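Local coordinates for pirin-like protein YhaK (Escherichia coli, PDB 2VEC) that is of unknown function, lacks quercetin 2,3-dioxygenase activity, and represents a redox-sensitive subclass of enterobacterial bicupins within the pirin family, at residues Arg64-Glu69 against Tyr205-His210; Gln163-Ser168 against Met173-Leu178; His185-Asp190 against Ala195-His200; Lys212-Ala215 against Glu220-Ala223. All coordinates share one frame; numbering follows the deposited sequence. Where two conformers were deposited one is given.

Interaction 1 (Arg64-Glu69 against Tyr205-His210)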
loop_
_atom_site.group_PDB
_atom_site.type_symbol
_atom_site.label_atom_id
_atom_site.label_comp_id
_atom_site.label_asym_id
_atom_site.label_seq_id
_atom_site.Cartn_x
_atom_site.Cartn_y
_atom_site.Cartn_z
ATOM N N ARG A 64 -8.439 5.451 1.617
ATOM C CA ARG A 64 -8.686 6.552 2.588
ATOM C C ARG A 64 -7.428 7.165 3.214
ATOM O O ARG A 64 -7.389 8.340 3.562
ATOM C CB ARG A 64 -9.657 6.083 3.676
ATOM C CG ARG A 64 -11.005 5.567 3.107
ATOM C CD ARG A 64 -11.698 6.643 2.182
ATOM N NE ARG A 64 -11.885 7.947 2.834
ATOM C CZ ARG A 64 -12.878 8.226 3.676
ATOM N NH1 ARG A 64 -13.783 7.281 3.978
ATOM N NH2 ARG A 64 -13.000 9.448 4.179
ATOM N N VAL A 65 -6.382 6.365 3.355
ATOM C CA VAL A 65 -5.139 6.891 3.913
ATOM C C VAL A 65 -4.031 6.137 3.205
ATOM O O VAL A 65 -4.191 4.947 2.924
ATOM C CB VAL A 65 -5.052 6.562 5.410
ATOM C CG1 VAL A 65 -3.559 6.722 5.941
ATOM C CG2 VAL A 65 -6.040 7.446 6.194
ATOM N N LEU A 66 -2.931 6.823 2.896
ATOM C CA LEU A 66 -1.680 6.127 2.589
ATOM C C LEU A 66 -0.600 6.822 3.394
ATOM O O LEU A 66 -0.416 8.068 3.336
ATOM C CB LEU A 66 -1.356 6.115 1.078
ATOM C CG LEU A 66 -0.042 5.317 0.804
ATOM C CD1 LEU A 66 -0.095 4.563 -0.465
ATOM C CD2 LEU A 66 1.213 6.225 0.893
ATOM N N ASN A 67 0.081 6.056 4.220
ATOM C CA ASN A 67 1.093 6.686 5.052
ATOM C C ASN A 67 2.382 5.920 5.095
ATOM O O ASN A 67 2.421 4.743 4.719
ATOM C CB ASN A 67 0.548 7.043 6.443
ATOM C CG ASN A 67 0.417 5.871 7.368
ATOM O OD1 ASN A 67 1.399 5.236 7.751
ATOM N ND2 ASN A 67 -0.815 5.628 7.820
ATOM N N GLN A 68 3.443 6.604 5.475
ATOM C CA GLN A 68 4.687 5.933 5.776
ATOM C C GLN A 68 5.148 6.468 7.106
ATOM O O GLN A 68 5.161 7.679 7.322
ATOM C CB GLN A 68 5.755 6.166 4.713
ATOM C CG GLN A 68 7.131 5.616 5.176
ATOM C CD GLN A 68 8.130 5.492 4.049
ATOM O OE1 GLN A 68 7.808 4.928 2.984
ATOM N NE2 GLN A 68 9.354 6.003 4.268
ATOM N N GLU A 69 5.465 5.565 8.024
ATOM C CA GLU A 69 5.834 5.957 9.375
ATOM C C GLU A 69 7.106 5.253 9.777
ATOM O O GLU A 69 7.423 4.179 9.250
ATOM C CB GLU A 69 4.702 5.639 10.352
ATOM C CG GLU A 69 3.470 6.579 10.171
ATOM C CD GLU A 69 3.795 8.031 10.553
ATOM O OE1 GLU A 69 4.306 8.254 11.696
ATOM O OE2 GLU A 69 3.565 8.942 9.715
ATOM N N TYR A 205 -4.483 4.503 -8.420
ATOM C CA TYR A 205 -3.614 5.381 -7.672
ATOM C C TYR A 205 -2.207 4.815 -7.819
ATOM O O TYR A 205 -1.970 3.594 -7.618
ATOM C CB TYR A 205 -4.020 5.394 -6.195
ATOM C CG TYR A 205 -3.131 6.274 -5.341
ATOM C CD1 TYR A 205 -3.358 7.630 -5.293
ATOM C CD2 TYR A 205 -2.107 5.729 -4.562
ATOM C CE1 TYR A 205 -2.531 8.487 -4.520
ATOM C CE2 TYR A 205 -1.316 6.561 -3.745
ATOM C CZ TYR A 205 -1.531 7.936 -3.767
ATOM O OH TYR A 205 -0.750 8.781 -3.024
ATOM N N LEU A 206 -1.248 5.705 -8.113
ATOM C CA LEU A 206 0.173 5.342 -8.192
ATOM C C LEU A 206 0.906 5.930 -6.996
ATOM O O LEU A 206 0.683 7.096 -6.677
ATOM C CB LEU A 206 0.793 5.965 -9.451
ATOM C CG LEU A 206 -0.007 5.758 -10.745
ATOM C CD1 LEU A 206 0.818 6.307 -11.904
ATOM C CD2 LEU A 206 -0.277 4.272 -10.984
ATOM N N GLN A 207 1.847 5.175 -6.398
ATOM C CA GLN A 207 2.616 5.672 -5.260
ATOM C C GLN A 207 4.080 5.341 -5.447
ATOM O O GLN A 207 4.424 4.189 -5.699
ATOM C CB GLN A 207 2.089 5.095 -3.917
ATOM C CG GLN A 207 2.911 5.574 -2.692
ATOM C CD GLN A 207 2.788 7.091 -2.510
ATOM O OE1 GLN A 207 1.691 7.635 -2.657
ATOM N NE2 GLN A 207 3.883 7.765 -2.203
ATOM N N SER A 208 4.945 6.344 -5.323
ATOM C CA SER A 208 6.366 6.084 -5.258
ATOM C C SER A 208 6.703 5.659 -3.817
ATOM O O SER A 208 6.444 6.444 -2.857
ATOM C CB SER A 208 7.138 7.353 -5.648
ATOM O OG SER A 208 8.491 7.274 -5.147
ATOM N N ILE A 209 7.255 4.450 -3.655
ATOM C CA ILE A 209 7.813 4.063 -2.356
ATOM C C ILE A 209 9.246 4.600 -2.290
ATOM O O ILE A 209 9.645 5.274 -1.309
ATOM C CB ILE A 209 7.780 2.541 -2.138
ATOM C CG1 ILE A 209 6.310 2.031 -2.053
ATOM C CG2 ILE A 209 8.535 2.155 -0.832
ATOM C CD1 ILE A 209 6.243 0.449 -2.188
ATOM N N HIS A 210 10.009 4.279 -3.339
ATOM C CA HIS A 210 11.262 4.980 -3.564
ATOM C C HIS A 210 11.608 5.023 -5.033
ATOM O O HIS A 210 11.234 4.184 -5.837
ATOM C CB HIS A 210 12.414 4.479 -2.699
ATOM C CG HIS A 210 12.978 3.161 -3.124
ATOM N ND1 HIS A 210 13.878 3.034 -4.159
ATOM C CD2 HIS A 210 12.794 1.919 -2.628
ATOM C CE1 HIS A 210 14.221 1.764 -4.289
ATOM N NE2 HIS A 210 13.587 1.069 -3.365
HETATM O O HOH W 1 8.271 6.379 0.732
#
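At the interface between the two cupin domains of this bicupin, L66 on strand 63-71 packs against Y205 and Q207 on strand 203-208. The strands lie face to face without hydrogen bonding each other, and the CA atoms of L66 and Q207 are 9.0 Å apart, so side chains fill the gap. The forked tip of L66 does the touching. Its CD1 sits between Y205 CE2 (4.0 Å) and Q207 CG (3.9 Å), while its CD2 rests against the amide carbon CD of Q207 at 3.8 Å. Leucine suits this place because its forked methyls fit against both a ring and a bent amide chain. Q207 is bent at its second torsion (chi2 64°), which lifts the amide toward Y205. There the phenol OH of Y205 donates to Q207 OE1 at 2.7 Å, almost in line with the C=O bond (178°). At the other end Q207 NE2 gives a hydrogen bond to S208 O (3.0 Å) and another to the backbone of G228, so the buried amide is satisfied at both ends and its rotation is fixed. Farther along, a water donates to Q68 OE1 and I209 O, bridging Q68 and the corner at I209, while W40 O and A43 O hold Q68 NE2. An apolar tip beside an internally bonded polar pair thus joins two beta sheets, the interdomain packing of a bicupin.

Interaction 2 (Gln163-Ser168 against Met173-Leu178)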
loop_
_atom_site.group_PDB
_atom_site.type_symbol
_atom_site.label_atom_id
_atom_site.label_comp_id
_atom_site.label_asym_id
_atom_site.label_seq_id
_atom_site.Cartn_x
_atom_site.Cartn_y
_atom_site.Cartn_z
ATOM N N GLN A 163 6.742 -6.975 -11.270
ATOM C CA GLN A 163 5.430 -6.635 -10.707
ATOM C C GLN A 163 4.818 -7.834 -10.039
ATOM O O GLN A 163 4.993 -8.965 -10.517
ATOM C CB GLN A 163 4.457 -6.110 -11.773
ATOM C CG GLN A 163 4.218 -7.064 -12.992
ATOM C CD GLN A 163 3.021 -6.563 -13.789
ATOM O OE1 GLN A 163 1.871 -6.592 -13.292
ATOM N NE2 GLN A 163 3.276 -6.066 -14.995
ATOM N N GLN A 164 4.144 -7.625 -8.915
ATOM C CA GLN A 164 3.439 -8.715 -8.235
ATOM C C GLN A 164 2.065 -8.218 -7.842
ATOM O O GLN A 164 1.929 -7.106 -7.373
ATOM C CB GLN A 164 4.217 -9.178 -6.993
ATOM C CG GLN A 164 3.553 -10.349 -6.263
ATOM C CD GLN A 164 4.305 -10.785 -5.006
ATOM O OE1 GLN A 164 5.171 -10.085 -4.500
ATOM N NE2 GLN A 164 3.935 -11.954 -4.484
ATOM N N LEU A 165 1.042 -9.040 -8.046
ATOM C CA LEU A 165 -0.278 -8.740 -7.505
ATOM C C LEU A 165 -0.241 -9.179 -6.044
ATOM O O LEU A 165 -0.047 -10.372 -5.750
ATOM C CB LEU A 165 -1.331 -9.525 -8.309
ATOM C CG LEU A 165 -2.755 -9.452 -7.773
ATOM C CD1 LEU A 165 -3.333 -8.017 -7.997
ATOM C CD2 LEU A 165 -3.597 -10.495 -8.447
ATOM N N ILE A 166 -0.350 -8.229 -5.112
ATOM C CA ILE A 166 -0.162 -8.574 -3.711
ATOM C C ILE A 166 -1.488 -8.574 -2.957
ATOM O O ILE A 166 -1.558 -9.044 -1.813
ATOM C CB ILE A 166 0.922 -7.696 -3.025
ATOM C CG1 ILE A 166 0.487 -6.205 -2.947
ATOM C CG2 ILE A 166 2.299 -7.890 -3.723
ATOM C CD1 ILE A 166 1.334 -5.344 -1.937
ATOM N N ALA A 167 -2.548 -8.042 -3.574
ATOM C CA ALA A 167 -3.881 -8.160 -2.959
ATOM C C ALA A 167 -4.958 -8.066 -4.026
ATOM O O ALA A 167 -4.803 -7.296 -4.984
ATOM C CB ALA A 167 -4.068 -7.062 -1.887
ATOM N N SER A 168 -6.048 -8.822 -3.857
ATOM C CA SER A 168 -7.118 -8.820 -4.819
ATOM C C SER A 168 -8.397 -9.336 -4.147
ATOM O O SER A 168 -8.351 -9.842 -3.004
ATOM C CB SER A 168 -6.746 -9.749 -5.970
ATOM O OG SER A 168 -6.505 -11.077 -5.475
ATOM N N MET A 173 -3.715 -15.663 -7.822
ATOM C CA MET A 173 -2.274 -15.710 -8.003
ATOM C C MET A 173 -1.529 -15.621 -6.670
ATOM O O MET A 173 -0.437 -15.062 -6.601
ATOM C CB MET A 173 -1.815 -14.619 -8.990
ATOM C CG MET A 173 -2.138 -14.937 -10.484
ATOM S SD MET A 173 -1.750 -13.517 -11.545
ATOM C CE MET A 173 -3.364 -12.711 -11.782
ATOM N N GLY A 174 -2.136 -16.171 -5.615
ATOM C CA GLY A 174 -1.513 -16.229 -4.286
ATOM C C GLY A 174 -1.380 -14.852 -3.637
ATOM O O GLY A 174 -0.371 -14.540 -2.998
ATOM N N SER A 175 -2.382 -14.001 -3.836
ATOM C CA SER A 175 -2.363 -12.631 -3.293
ATOM C C SER A 175 -3.209 -12.585 -2.008
ATOM O O SER A 175 -4.058 -13.470 -1.788
ATOM C CB SER A 175 -2.906 -11.616 -4.323
ATOM O OG SER A 175 -4.198 -11.984 -4.802
ATOM N N LEU A 176 -2.987 -11.563 -1.164
ATOM C CA LEU A 176 -3.870 -11.281 -0.007
ATOM C C LEU A 176 -5.296 -11.150 -0.507
ATOM O O LEU A 176 -5.542 -10.556 -1.561
ATOM C CB LEU A 176 -3.490 -9.950 0.672
ATOM C CG LEU A 176 -2.063 -9.881 1.275
ATOM C CD1 LEU A 176 -1.598 -8.390 1.466
ATOM C CD2 LEU A 176 -1.914 -10.701 2.614
ATOM N N GLN A 177 -6.237 -11.695 0.239
ATOM C CA GLN A 177 -7.647 -11.606 -0.185
ATOM C C GLN A 177 -8.265 -10.370 0.455
ATOM O O GLN A 177 -8.314 -10.265 1.676
ATOM C CB GLN A 177 -8.391 -12.854 0.243
ATOM C CG GLN A 177 -9.867 -12.806 -0.070
ATOM C CD GLN A 177 -10.509 -14.119 0.290
ATOM O OE1 GLN A 177 -10.191 -15.139 -0.298
ATOM N NE2 GLN A 177 -11.347 -14.113 1.318
ATOM N N LEU A 178 -8.789 -9.465 -0.367
ATOM C CA LEU A 178 -9.477 -8.266 0.133
ATOM C C LEU A 178 -10.991 -8.431 0.110
ATOM O O LEU A 178 -11.539 -9.155 -0.731
ATOM C CB LEU A 178 -9.098 -7.069 -0.738
ATOM C CG LEU A 178 -7.608 -6.696 -0.778
ATOM C CD1 LEU A 178 -7.451 -5.528 -1.814
ATOM C CD2 LEU A 178 -7.112 -6.273 0.575
HETATM O O HOH W 2 0.650 -12.677 -6.633
#
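S175 turns its side chain into strand 163-168, and each of its atoms has a partner there. CB lies 3.4 Å from L165 O, close against the backbone between L165 and A167. OG, held between its own N and carbonyl carbon (chi1 54°), meets S168 OG at 2.6 Å in a hydroxyl-hydroxyl hydrogen bond and also bonds A172 O in the intervening loop. Serine suits the place because its hydroxyl, one bond from CB, sits close enough to the adjoining backbone to reach S168 OG and A172 O. Beyond S175 the chains pair in parallel. L176 N donates to I166 O from well above the carbonyl plane (52° out of it), S168 N donates to L176 O at 2.9 Å, and L178 N donates to S168 O at 2.7 Å in a nearly straight bond (172°). A167 is small enough for L178 to settle on it, L178 CD1 lying 3.7 Å from A167 CB. Before S175, M173 CE reaches L165 CD2 at 4.0 Å, the two side chains crossing at about a right angle, and a water donates to both L165 O and M173 O. L176 and L178 continue onto A113 and L115 of the first domain's strand 112-116. I166 and A167 together face L184 in a classic bulge, beside a short parallel edge strand added to an otherwise antiparallel cupin sheet.

Interaction 3 (His185-Asp190 against Ala195-His200)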
loop_
_atom_site.group_PDB
_atom_site.type_symbol
_atom_site.label_atom_id
_atom_site.label_comp_id
_atom_site.label_asym_id
_atom_site.label_seq_id
_atom_site.Cartn_x
_atom_site.Cartn_y
_atom_site.Cartn_z
ATOM N N HIS A 185 -0.853 -3.807 -6.660
ATOM C CA HIS A 185 0.352 -4.325 -7.294
ATOM C C HIS A 185 1.553 -3.631 -6.674
ATOM O O HIS A 185 1.521 -2.403 -6.444
ATOM C CB HIS A 185 0.351 -4.033 -8.801
ATOM C CG HIS A 185 -0.873 -4.534 -9.519
ATOM N ND1 HIS A 185 -0.911 -5.760 -10.149
ATOM C CD2 HIS A 185 -2.078 -3.963 -9.736
ATOM C CE1 HIS A 185 -2.092 -5.932 -10.714
ATOM N NE2 HIS A 185 -2.822 -4.854 -10.480
ATOM N N HIS A 186 2.598 -4.419 -6.457
ATOM C CA HIS A 186 3.906 -3.945 -5.963
ATOM C C HIS A 186 4.880 -4.052 -7.113
ATOM O O HIS A 186 4.970 -5.104 -7.743
ATOM C CB HIS A 186 4.363 -4.798 -4.782
ATOM C CG HIS A 186 5.689 -4.354 -4.189
ATOM N ND1 HIS A 186 6.752 -5.212 -4.029
ATOM C CD2 HIS A 186 6.100 -3.156 -3.694
ATOM C CE1 HIS A 186 7.783 -4.562 -3.510
ATOM N NE2 HIS A 186 7.409 -3.313 -3.267
ATOM N N ILE A 187 5.593 -2.958 -7.392
ATOM C CA ILE A 187 6.458 -2.822 -8.575
ATOM C C ILE A 187 7.903 -2.584 -8.179
ATOM O O ILE A 187 8.171 -1.739 -7.356
ATOM C CB ILE A 187 5.966 -1.598 -9.454
ATOM C CG1 ILE A 187 4.612 -1.920 -10.060
ATOM C CG2 ILE A 187 6.955 -1.263 -10.625
ATOM C CD1 ILE A 187 3.440 -1.190 -9.397
ATOM N N VAL A 188 8.836 -3.340 -8.747
ATOM C CA VAL A 188 10.262 -3.137 -8.454
ATOM C C VAL A 188 10.952 -3.153 -9.798
ATOM O O VAL A 188 10.990 -4.203 -10.454
ATOM C CB VAL A 188 10.855 -4.263 -7.502
ATOM C CG1 VAL A 188 12.330 -3.955 -7.140
ATOM C CG2 VAL A 188 9.985 -4.376 -6.200
ATOM N N LEU A 189 11.485 -2.012 -10.211
ATOM C CA LEU A 189 12.087 -1.869 -11.561
ATOM C C LEU A 189 13.432 -1.177 -11.470
ATOM O O LEU A 189 13.599 -0.297 -10.606
ATOM C CB LEU A 189 11.184 -1.014 -12.478
ATOM C CG LEU A 189 9.789 -1.575 -12.825
ATOM C CD1 LEU A 189 8.898 -0.573 -13.570
ATOM C CD2 LEU A 189 9.849 -2.939 -13.557
ATOM N N ASP A 190 14.349 -1.547 -12.365
ATOM C CA ASP A 190 15.597 -0.811 -12.597
ATOM C C ASP A 190 15.273 0.379 -13.499
ATOM O O ASP A 190 14.260 0.374 -14.216
ATOM C CB ASP A 190 16.676 -1.695 -13.269
ATOM C CG ASP A 190 17.123 -2.879 -12.392
ATOM O OD1 ASP A 190 17.135 -2.744 -11.154
ATOM O OD2 ASP A 190 17.500 -3.944 -12.940
ATOM N N ALA A 195 6.615 -1.746 -16.856
ATOM C CA ALA A 195 5.639 -2.773 -16.468
ATOM C C ALA A 195 4.266 -2.288 -16.905
ATOM O O ALA A 195 3.940 -1.096 -16.723
ATOM C CB ALA A 195 5.664 -3.008 -14.953
ATOM N N ASN A 196 3.477 -3.193 -17.485
ATOM C CA ASN A 196 2.145 -2.845 -17.992
ATOM C C ASN A 196 1.064 -3.454 -17.092
ATOM O O ASN A 196 1.236 -4.575 -16.559
ATOM C CB ASN A 196 1.988 -3.332 -19.461
ATOM C CG ASN A 196 0.610 -2.989 -20.054
ATOM O OD1 ASN A 196 -0.262 -3.865 -20.165
ATOM N ND2 ASN A 196 0.401 -1.713 -20.412
ATOM N N PHE A 197 -0.049 -2.733 -16.947
ATOM C CA PHE A 197 -1.165 -3.123 -16.064
ATOM C C PHE A 197 -2.504 -2.915 -16.785
ATOM O O PHE A 197 -2.730 -1.882 -17.436
ATOM C CB PHE A 197 -1.124 -2.360 -14.728
ATOM C CG PHE A 197 0.200 -2.469 -14.018
ATOM C CD1 PHE A 197 0.401 -3.450 -13.043
ATOM C CD2 PHE A 197 1.250 -1.624 -14.350
ATOM C CE1 PHE A 197 1.643 -3.574 -12.378
ATOM C CE2 PHE A 197 2.501 -1.738 -13.716
ATOM C CZ PHE A 197 2.691 -2.711 -12.724
ATOM N N GLN A 198 -3.379 -3.904 -16.671
ATOM C CA GLN A 198 -4.737 -3.828 -17.187
ATOM C C GLN A 198 -5.610 -3.535 -15.968
ATOM O O GLN A 198 -5.557 -4.247 -14.970
ATOM C CB GLN A 198 -5.146 -5.160 -17.843
ATOM C CG GLN A 198 -4.461 -5.441 -19.210
ATOM C CD GLN A 198 -5.165 -6.493 -20.095
ATOM O OE1 GLN A 198 -5.220 -7.687 -19.772
ATOM N NE2 GLN A 198 -5.651 -6.049 -21.258
ATOM N N LEU A 199 -6.404 -2.482 -16.033
ATOM C CA LEU A 199 -7.169 -2.051 -14.880
ATOM C C LEU A 199 -8.588 -2.604 -14.939
ATOM O O LEU A 199 -9.214 -2.656 -16.022
ATOM C CB LEU A 199 -7.169 -0.514 -14.798
ATOM C CG LEU A 199 -5.958 0.260 -14.222
ATOM C CD1 LEU A 199 -5.864 0.101 -12.736
ATOM C CD2 LEU A 199 -4.624 -0.109 -14.847
ATOM N N HIS A 200 -9.055 -3.085 -13.791
ATOM C CA HIS A 200 -10.415 -3.527 -13.576
ATOM C C HIS A 200 -11.367 -2.349 -13.337
ATOM O O HIS A 200 -12.392 -2.256 -13.975
ATOM C CB HIS A 200 -10.488 -4.506 -12.409
ATOM C CG HIS A 200 -9.770 -5.799 -12.653
ATOM N ND1 HIS A 200 -8.471 -6.017 -12.239
ATOM C CD2 HIS A 200 -10.155 -6.930 -13.291
ATOM C CE1 HIS A 200 -8.098 -7.246 -12.589
ATOM N NE2 HIS A 200 -9.109 -7.824 -13.208
HETATM O O HOH W 3 -5.166 -4.234 -11.887
#
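H185 NE2 and Q198 O are joined by one water, which lies 2.8 Å from H185 NE2 in the plane of the imidazole and donates to Q198 O. This bridge fixes one edge of the H185 ring, and F197 occupies one of its faces. The contact is T-shaped: F197 turns its edge toward the imidazole, with centroids 5.2 Å apart and planes at 65°, and F197 CD1 stands 3.9 Å above the middle of the ring. The two strands, whose short axes approach to 9.8 Å and run nearly antiparallel (164°), belong to the two facing sheets of the C-terminal cupin barrel, so their meeting side chains form its interior. F197 is long enough to span that gap. With CG anti to its carbonyl carbon (chi1 -53°), it sends CZ on to I187, where I187 CG1 approaches within a tight 3.4 Å. A flat ring and a branched aliphatic chain suit this apolar layer, where L241 and L251 of neighbouring strands also pack. Where the sheets draw together, a smaller residue suffices: A195 CB lies 4.3 Å from L189 CD1. H186, alternating to the other face of its strand, bonds R248 NE through NE2 and packs on I209.

Interaction 4 (Lys212-Ala215 against Glu220-Ala223)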
loop_
_atom_site.group_PDB
_atom_site.type_symbol
_atom_site.label_atom_id
_atom_site.label_comp_id
_atom_site.label_asym_id
_atom_site.label_seq_id
_atom_site.Cartn_x
_atom_site.Cartn_y
_atom_site.Cartn_z
ATOM N N LYS A 212 11.740 7.569 -8.791
ATOM C CA LYS A 212 10.859 8.389 -9.610
ATOM C C LYS A 212 10.463 7.587 -10.849
ATOM O O LYS A 212 11.182 6.673 -11.261
ATOM C CB LYS A 212 11.552 9.694 -9.983
ATOM C CG LYS A 212 12.885 9.519 -10.612
ATOM C CD LYS A 212 13.571 10.889 -10.862
ATOM C CE LYS A 212 15.069 10.711 -11.051
ATOM N NZ LYS A 212 15.633 11.912 -11.772
ATOM N N PHE A 213 9.304 7.904 -11.419
ATOM C CA PHE A 213 8.782 7.129 -12.535
ATOM C C PHE A 213 7.705 7.919 -13.231
ATOM O O PHE A 213 7.242 8.933 -12.709
ATOM C CB PHE A 213 8.263 5.749 -12.086
ATOM C CG PHE A 213 7.028 5.751 -11.199
ATOM C CD1 PHE A 213 7.078 6.209 -9.873
ATOM C CD2 PHE A 213 5.822 5.203 -11.659
ATOM C CE1 PHE A 213 5.915 6.144 -9.017
ATOM C CE2 PHE A 213 4.668 5.147 -10.827
ATOM C CZ PHE A 213 4.723 5.605 -9.491
ATOM N N HIS A 214 7.323 7.467 -14.419
ATOM C CA HIS A 214 6.188 8.080 -15.069
ATOM C C HIS A 214 5.222 7.051 -15.586
ATOM O O HIS A 214 5.547 5.874 -15.694
ATOM C CB HIS A 214 6.620 9.056 -16.169
ATOM C CG HIS A 214 7.530 8.461 -17.208
ATOM N ND1 HIS A 214 8.873 8.230 -16.985
ATOM C CD2 HIS A 214 7.288 8.074 -18.487
ATOM C CE1 HIS A 214 9.417 7.718 -18.079
ATOM N NE2 HIS A 214 8.484 7.644 -19.015
ATOM N N ALA A 215 3.998 7.492 -15.837
ATOM C CA ALA A 215 2.983 6.600 -16.350
ATOM C C ALA A 215 2.605 7.044 -17.753
ATOM O O ALA A 215 2.507 8.245 -18.025
ATOM C CB ALA A 215 1.792 6.608 -15.458
ATOM N N GLU A 220 1.326 7.503 -24.508
ATOM C CA GLU A 220 1.530 8.924 -24.218
ATOM C C GLU A 220 1.638 9.179 -22.738
ATOM O O GLU A 220 0.927 8.557 -21.952
ATOM C CB GLU A 220 0.374 9.746 -24.755
ATOM C CG GLU A 220 0.545 10.015 -26.213
ATOM C CD GLU A 220 -0.737 10.396 -26.864
ATOM O OE1 GLU A 220 -1.792 10.252 -26.202
ATOM O OE2 GLU A 220 -0.690 10.822 -28.040
ATOM N N GLU A 221 2.522 10.102 -22.370
ATOM C CA GLU A 221 2.739 10.390 -20.962
ATOM C C GLU A 221 1.496 10.947 -20.309
ATOM O O GLU A 221 0.833 11.831 -20.862
ATOM C CB GLU A 221 3.910 11.329 -20.752
ATOM C CG GLU A 221 4.441 11.210 -19.318
ATOM C CD GLU A 221 5.758 11.887 -19.156
ATOM O OE1 GLU A 221 6.139 12.642 -20.082
ATOM O OE2 GLU A 221 6.413 11.679 -18.119
ATOM N N LYS A 222 1.204 10.412 -19.127
ATOM C CA LYS A 222 0.026 10.772 -18.348
ATOM C C LYS A 222 0.383 11.479 -17.033
ATOM O O LYS A 222 -0.342 12.377 -16.577
ATOM C CB LYS A 222 -0.741 9.492 -18.018
ATOM C CG LYS A 222 -1.889 9.679 -17.059
ATOM C CD LYS A 222 -2.997 10.429 -17.738
ATOM C CE LYS A 222 -4.109 10.778 -16.757
ATOM N NZ LYS A 222 -5.138 11.604 -17.492
ATOM N N ALA A 223 1.457 11.024 -16.388
ATOM C CA ALA A 223 1.901 11.610 -15.140
ATOM C C ALA A 223 3.345 11.268 -14.887
ATOM O O ALA A 223 3.785 10.158 -15.240
ATOM C CB ALA A 223 1.054 11.104 -13.976
#
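A215 and A223 face each other as an antiparallel hydrogen-bonded pair, and backbone bonds set the register of this contact. A215 N donates to A223 O at 2.7 Å, while A215 O receives K222 N at 2.8 Å and, more weakly, A223 N at 3.4 Å. Two successive residues, K222 and A223, thus stand opposite one, which defines a classic beta bulge; the short strand axes are inclined at 112°, well away from antiparallel. A215, small and buried, packs against I239, L241 and L206. Among side-chain contacts, the carboxylate of E221 comes across H214, its OE2 3.3 Å from H214 CB, with ring and carboxylate planes 61° apart. The extended E221 side chain carries this group over the neighbouring strand. H214 ND1 bonds D244 OD2; E221 OE2 lies near the ring, 4.4 Å from H214 ND1, without a bond to it. K222 lays its CB 3.5 Å from A215 O and then leads its ammonium away, as suits an exposed lysine. F213 points to the opposite side from H214, onto L206 and A249 of the facing sheet. The hairpin 213-217/220-225 closes one edge of its sheet, with strand 238-243 on the other flank of strand 213-217.

Interaction 1 joins the two domains, whereas interactions 3 and 4 build the C-terminal cupin itself and interaction 2 lies at its edge beside the first domain. Interactions 2 and 3 share neighbouring strands: Q164 N lies 2.9 Å from H186 O, and the centres of the two interactions are about 12 Å apart. Interaction 1 touches interaction 3 through I209 CD1 and H186 CD2 at 3.9 Å, and interaction 4 through L206 CD1 and A215 CB at 3.7 Å. Interactions 2 and 4 are the most separated, with centres about 24 Å apart. Two cysteine features lie close along the chain: C227, disulfide-bonded to C33, follows strand 220-225, and C145, modified to S-hydroxycysteine, follows strand 135-143, whose D143 forms a salt bridge with R64.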